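Local coordinates for protein endo-beta-1,2-glucanase (Talaromyces funiculosus, PDB 6IMV) that hydrolyses internal beta-1,2-glycosidic linkages of beta-1,2-glucans, as an endo-acting fungal glycoside hydrolase that binds sophorose, at residues V340-D352 with D357-S369. Residues are numbered along the deposited sequence; the frame is centred on the assembly and turned at random.
With NAG (2-acetamido-2-deoxy-beta-D-glucopyranose), chain C; BGC (beta-D-glucopyranose), chain I.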
loop_
_atom_site.group_PDB
_atom_site.type_symbol
_atom_site.label_atom_id
_atom_site.label_comp_id
_atom_site.label_asym_id
_atom_site.label_seq_id
_atom_site.Cartn_x
_atom_site.Cartn_y
_atom_site.Cartn_z
ATOM N N VAL A 340 23.635 4.630 2.063
ATOM C CA VAL A 340 22.516 5.120 1.255
ATOM C C VAL A 340 21.683 6.079 2.106
ATOM O O VAL A 340 21.303 5.755 3.231
ATOM C CB VAL A 340 21.661 3.953 0.718
ATOM C CG1 VAL A 340 20.525 4.453 -0.158
ATOM C CG2 VAL A 340 22.503 2.931 -0.034
ATOM N N PRO A 341 21.393 7.301 1.609
ATOM C CA PRO A 341 20.640 8.297 2.378
ATOM C C PRO A 341 19.115 8.125 2.317
ATOM O O PRO A 341 18.363 9.089 2.463
ATOM C CB PRO A 341 21.105 9.607 1.716
ATOM C CG PRO A 341 21.290 9.237 0.277
ATOM C CD PRO A 341 21.873 7.837 0.324
ATOM N N GLY A 342 18.672 6.880 2.154
ATOM C CA GLY A 342 17.278 6.522 2.091
ATOM C C GLY A 342 17.135 5.016 2.110
ATOM O O GLY A 342 18.122 4.295 2.345
ATOM N N MET A 343 15.910 4.537 1.859
ATOM C CA MET A 343 15.670 3.116 1.751
ATOM C C MET A 343 14.888 2.830 0.456
ATOM O O MET A 343 14.455 3.756 -0.230
ATOM C CB MET A 343 14.938 2.607 2.997
ATOM C CG MET A 343 15.730 2.805 4.262
ATOM S SD MET A 343 14.966 2.082 5.742
ATOM C CE MET A 343 13.609 3.220 6.030
ATOM N N PHE A 344 14.732 1.540 0.135
ATOM C CA PHE A 344 14.353 1.069 -1.193
ATOM C C PHE A 344 12.966 0.405 -1.207
ATOM O O PHE A 344 12.610 -0.375 -0.318
ATOM C CB PHE A 344 15.391 0.058 -1.688
ATOM C CG PHE A 344 16.744 0.653 -1.976
ATOM C CD1 PHE A 344 16.922 1.496 -3.059
ATOM C CD2 PHE A 344 17.836 0.360 -1.171
ATOM C CE1 PHE A 344 18.170 2.038 -3.331
ATOM C CE2 PHE A 344 19.083 0.899 -1.445
ATOM C CZ PHE A 344 19.246 1.737 -2.528
ATOM N N ALA A 345 12.213 0.705 -2.271
ATOM C CA ALA A 345 10.951 0.058 -2.580
ATOM C C ALA A 345 10.645 0.237 -4.073
ATOM O O ALA A 345 11.142 1.177 -4.709
ATOM C CB ALA A 345 9.851 0.633 -1.714
ATOM N N SER A 346 9.849 -0.676 -4.629
ATOM C CA SER A 346 9.360 -0.557 -5.991
ATOM C C SER A 346 8.795 0.858 -6.193
ATOM O O SER A 346 8.006 1.353 -5.366
ATOM C CB SER A 346 8.318 -1.610 -6.299
ATOM O OG SER A 346 8.784 -2.914 -5.982
ATOM N N ILE A 347 9.200 1.511 -7.285
ATOM C CA ILE A 347 8.984 2.954 -7.440
ATOM C C ILE A 347 9.183 3.361 -8.907
ATOM O O ILE A 347 9.926 2.710 -9.660
ATOM C CB ILE A 347 9.942 3.726 -6.504
ATOM C CG1 ILE A 347 9.530 5.182 -6.322
ATOM C CG2 ILE A 347 11.395 3.624 -6.970
ATOM C CD1 ILE A 347 8.259 5.360 -5.534
ATOM N N ASN A 348 8.526 4.461 -9.295
ATOM C CA ASN A 348 8.773 5.121 -10.567
ATOM C C ASN A 348 10.189 5.703 -10.569
ATOM O O ASN A 348 10.685 6.204 -9.553
ATOM C CB ASN A 348 7.738 6.204 -10.875
ATOM C CG ASN A 348 6.434 5.607 -11.352
ATOM O OD1 ASN A 348 6.325 5.203 -12.511
ATOM N ND2 ASN A 348 5.466 5.499 -10.460
ATOM N N ASN A 349 10.811 5.620 -11.748
ATOM C CA ASN A 349 12.128 6.146 -12.030
ATOM C C ASN A 349 12.029 7.664 -12.197
ATOM O O ASN A 349 10.922 8.234 -12.197
ATOM C CB ASN A 349 12.695 5.488 -13.290
ATOM C CG ASN A 349 14.208 5.420 -13.340
ATOM O OD1 ASN A 349 14.904 6.039 -12.529
ATOM N ND2 ASN A 349 14.711 4.661 -14.302
ATOM N N VAL A 350 13.190 8.300 -12.372
ATOM C CA VAL A 350 13.303 9.748 -12.519
ATOM C C VAL A 350 12.560 10.227 -13.773
ATOM O O VAL A 350 12.347 9.481 -14.739
ATOM C CB VAL A 350 14.774 10.195 -12.560
ATOM C CG1 VAL A 350 15.519 9.802 -11.303
ATOM C CG2 VAL A 350 15.507 9.667 -13.787
ATOM N N THR A 351 12.182 11.505 -13.725
ATOM C CA THR A 351 11.681 12.251 -14.843
ATOM C C THR A 351 12.863 12.710 -15.704
ATOM O O THR A 351 13.883 13.157 -15.187
ATOM C CB THR A 351 10.886 13.475 -14.366
ATOM O OG1 THR A 351 9.769 13.007 -13.608
ATOM C CG2 THR A 351 10.408 14.353 -15.504
ATOM N N ASP A 352 12.694 12.597 -17.022
ATOM C CA ASP A 352 13.536 13.269 -17.980
ATOM C C ASP A 352 13.047 14.710 -18.098
ATOM O O ASP A 352 11.974 14.951 -18.644
ATOM C CB ASP A 352 13.512 12.557 -19.332
ATOM C CG ASP A 352 14.416 13.209 -20.367
ATOM O OD1 ASP A 352 14.906 14.330 -20.106
ATOM O OD2 ASP A 352 14.645 12.579 -21.416
ATOM N N ASP A 357 8.584 13.203 -18.996
ATOM C CA ASP A 357 8.126 11.822 -18.817
ATOM C C ASP A 357 9.024 11.103 -17.806
ATOM O O ASP A 357 10.236 11.324 -17.749
ATOM C CB ASP A 357 8.128 11.019 -20.123
ATOM C CG ASP A 357 7.333 11.652 -21.253
ATOM O OD1 ASP A 357 6.349 12.364 -20.953
ATOM O OD2 ASP A 357 7.720 11.453 -22.420
ATOM N N VAL A 358 8.400 10.216 -17.031
ATOM C CA VAL A 358 9.092 9.260 -16.200
ATOM C C VAL A 358 9.735 8.216 -17.119
ATOM O O VAL A 358 9.080 7.732 -18.046
ATOM C CB VAL A 358 8.100 8.646 -15.195
ATOM C CG1 VAL A 358 8.535 7.290 -14.672
ATOM C CG2 VAL A 358 7.850 9.617 -14.053
ATOM N N VAL A 359 11.005 7.867 -16.863
ATOM C CA VAL A 359 11.762 7.048 -17.819
ATOM C C VAL A 359 11.378 5.565 -17.701
ATOM O O VAL A 359 11.612 4.804 -18.627
ATOM C CB VAL A 359 13.284 7.251 -17.707
ATOM C CG1 VAL A 359 13.681 8.683 -17.999
ATOM C CG2 VAL A 359 13.839 6.826 -16.373
ATOM N N GLY A 360 10.767 5.157 -16.586
ATOM C CA GLY A 360 10.333 3.777 -16.413
ATOM C C GLY A 360 9.912 3.507 -14.980
ATOM O O GLY A 360 9.909 4.411 -14.154
ATOM N N TYR A 361 9.522 2.257 -14.707
ATOM C CA TYR A 361 9.211 1.815 -13.354
ATOM C C TYR A 361 10.272 0.818 -12.863
ATOM O O TYR A 361 10.600 -0.135 -13.557
ATOM C CB TYR A 361 7.814 1.201 -13.300
ATOM C CG TYR A 361 7.359 0.898 -11.898
ATOM C CD1 TYR A 361 6.840 1.894 -11.092
ATOM C CD2 TYR A 361 7.477 -0.372 -11.366
ATOM C CE1 TYR A 361 6.429 1.639 -9.799
ATOM C CE2 TYR A 361 7.070 -0.649 -10.072
ATOM C CZ TYR A 361 6.543 0.361 -9.286
ATOM O OH TYR A 361 6.126 0.098 -8.020
ATOM N N ILE A 362 10.786 1.057 -11.654
ATOM C CA ILE A 362 11.785 0.185 -11.016
ATOM C C ILE A 362 11.078 -0.709 -9.995
ATOM O O ILE A 362 10.810 -0.265 -8.878
ATOM C CB ILE A 362 12.908 0.998 -10.334
ATOM C CG1 ILE A 362 13.536 2.045 -11.257
ATOM C CG2 ILE A 362 13.959 0.060 -9.758
ATOM C CD1 ILE A 362 14.253 3.158 -10.516
ATOM N N SER A 363 10.806 -1.959 -10.389
ATOM C CA SER A 363 10.209 -2.978 -9.522
ATOM C C SER A 363 11.225 -3.486 -8.503
ATOM O O SER A 363 10.891 -3.699 -7.331
ATOM C CB SER A 363 9.696 -4.150 -10.324
ATOM O OG SER A 363 8.575 -3.772 -11.103
ATOM N N ASN A 364 12.442 -3.734 -8.995
ATOM C CA ASN A 364 13.428 -4.572 -8.334
ATOM C C ASN A 364 14.360 -3.706 -7.474
ATOM O O ASN A 364 15.575 -3.731 -7.647
ATOM C CB ASN A 364 14.184 -5.423 -9.357
ATOM C CG ASN A 364 14.897 -4.605 -10.417
ATOM O OD1 ASN A 364 14.478 -3.506 -10.747
ATOM N ND2 ASN A 364 15.982 -5.138 -10.955
ATOM N N ALA A 365 13.777 -2.979 -6.511
ATOM C CA ALA A 365 14.531 -2.149 -5.576
ATOM C C ALA A 365 14.242 -2.598 -4.143
ATOM O O ALA A 365 13.122 -2.452 -3.638
ATOM C CB ALA A 365 14.198 -0.695 -5.773
ATOM N N GLY A 366 15.273 -3.140 -3.493
ATOM C CA GLY A 366 15.171 -3.638 -2.134
ATOM C C GLY A 366 16.537 -3.948 -1.543
ATOM O O GLY A 366 17.436 -3.115 -1.587
ATOM N N ILE A 367 16.665 -5.158 -0.990
ATOM C CA ILE A 367 17.866 -5.607 -0.283
ATOM C C ILE A 367 18.198 -7.003 -0.796
ATOM O O ILE A 367 17.627 -7.992 -0.336
ATOM C CB ILE A 367 17.672 -5.571 1.245
ATOM C CG1 ILE A 367 17.171 -4.198 1.707
ATOM C CG2 ILE A 367 18.955 -5.991 1.958
ATOM C CD1 ILE A 367 17.154 -4.022 3.201
ATOM N N PRO A 368 19.092 -7.100 -1.801
ATOM C CA PRO A 368 19.303 -8.343 -2.538
ATOM C C PRO A 368 19.737 -9.558 -1.707
ATOM O O PRO A 368 19.341 -10.660 -2.030
ATOM C CB PRO A 368 20.410 -8.039 -3.569
ATOM C CG PRO A 368 20.743 -6.562 -3.438
ATOM C CD PRO A 368 19.885 -5.985 -2.329
ATOM N N SER A 369 20.529 -9.351 -0.656
ATOM C CA SER A 369 21.116 -10.467 0.121
ATOM C C SER A 369 20.052 -11.222 0.930
ATOM O O SER A 369 20.334 -12.294 1.451
ATOM C CB SER A 369 22.236 -9.981 1.012
ATOM O OG SER A 369 21.763 -9.027 1.957
HETATM C C1 NAG C . 16.121 4.462 -14.517
HETATM C C2 NAG C . 16.304 3.281 -15.449
HETATM C C3 NAG C . 17.794 3.009 -15.599
HETATM C C4 NAG C . 18.489 4.233 -16.159
HETATM C C5 NAG C . 18.145 5.468 -15.336
HETATM C C6 NAG C . 18.643 6.726 -16.040
HETATM C C7 NAG C . 14.369 1.785 -15.261
HETATM C C8 NAG C . 13.888 0.470 -14.719
HETATM N N2 NAG C . 15.619 2.104 -14.951
HETATM O O3 NAG C . 17.999 1.899 -16.455
HETATM O O4 NAG C . 19.904 3.999 -16.079
HETATM O O5 NAG C . 16.735 5.600 -15.114
HETATM O O6 NAG C . 18.403 7.836 -15.183
HETATM O O7 NAG C . 13.656 2.507 -15.937
HETATM C C2 BGC I . 2.801 1.215 -12.953
HETATM C C3 BGC I . 2.977 2.731 -12.761
HETATM C C4 BGC I . 2.453 3.208 -11.392
HETATM C C5 BGC I . 2.987 2.294 -10.279
HETATM C C6 BGC I . 2.453 2.655 -8.891
HETATM C C1 BGC I . 3.334 0.457 -11.744
HETATM O O1 BGC I . 3.167 -0.960 -11.839
HETATM O O2 BGC I . 3.546 0.808 -14.088
HETATM O O3 BGC I . 2.319 3.451 -13.805
HETATM O O4 BGC I . 2.815 4.581 -11.134
HETATM O O5 BGC I . 2.666 0.928 -10.573
HETATM O O6 BGC I . 1.045 2.438 -8.864
HETATM O O HOH W 1 5.480 2.023 -6.407
#
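Asn349 meets Val359 and Ile362 with the two sides of a glycosylated amide. With CG anti to the backbone N (chi1 -152°), the amide reaches toward the partner strand: Asn349 ND2, bonded covalently to NAG C1, has Val359 CG2 against it, while Asn349 OD1 lies 3.6 Å from Ile362 CD1. That same OD1 also accepts a hydrogen bond from Val350 N, which arrives above the carbonyl plane rather than on a lone pair. The acetyl methyl of the sugar, NAG C8, rests 3.8 Å from Ile362 CG1, and Glu377 also hydrogen-bonds the NAG. Strands 347-352 and 357-362 form an antiparallel beta hairpin that carries its own N-linked glycan on the Ile362 side and lines a glucose pocket with Tyr361 on the other. Ile347 and Ile362 form a hydrogen-bonded pair, with Ile362 N 2.7 Å from Ile347 O. Tyr361 lies between the Ile347 carbonyl and the bound glucose: Ile347 O is over one ring face, offset toward the rim, and BGC C1 sits 3.7 Å above the centre of the opposite one. Asn348 CG touches the ring edge, its amide turned 79° from the ring, and Asn348 ND2 donates to BGC O4 (2.9 Å) and is also hydrogen-bonded to Glu418. A serine in place of Tyr361 would probably leave one side of the glucose without the ring that covers it. Beyond the strands, Ser346 OG donates to a lone pair of Ser363 O at 2.6 Å.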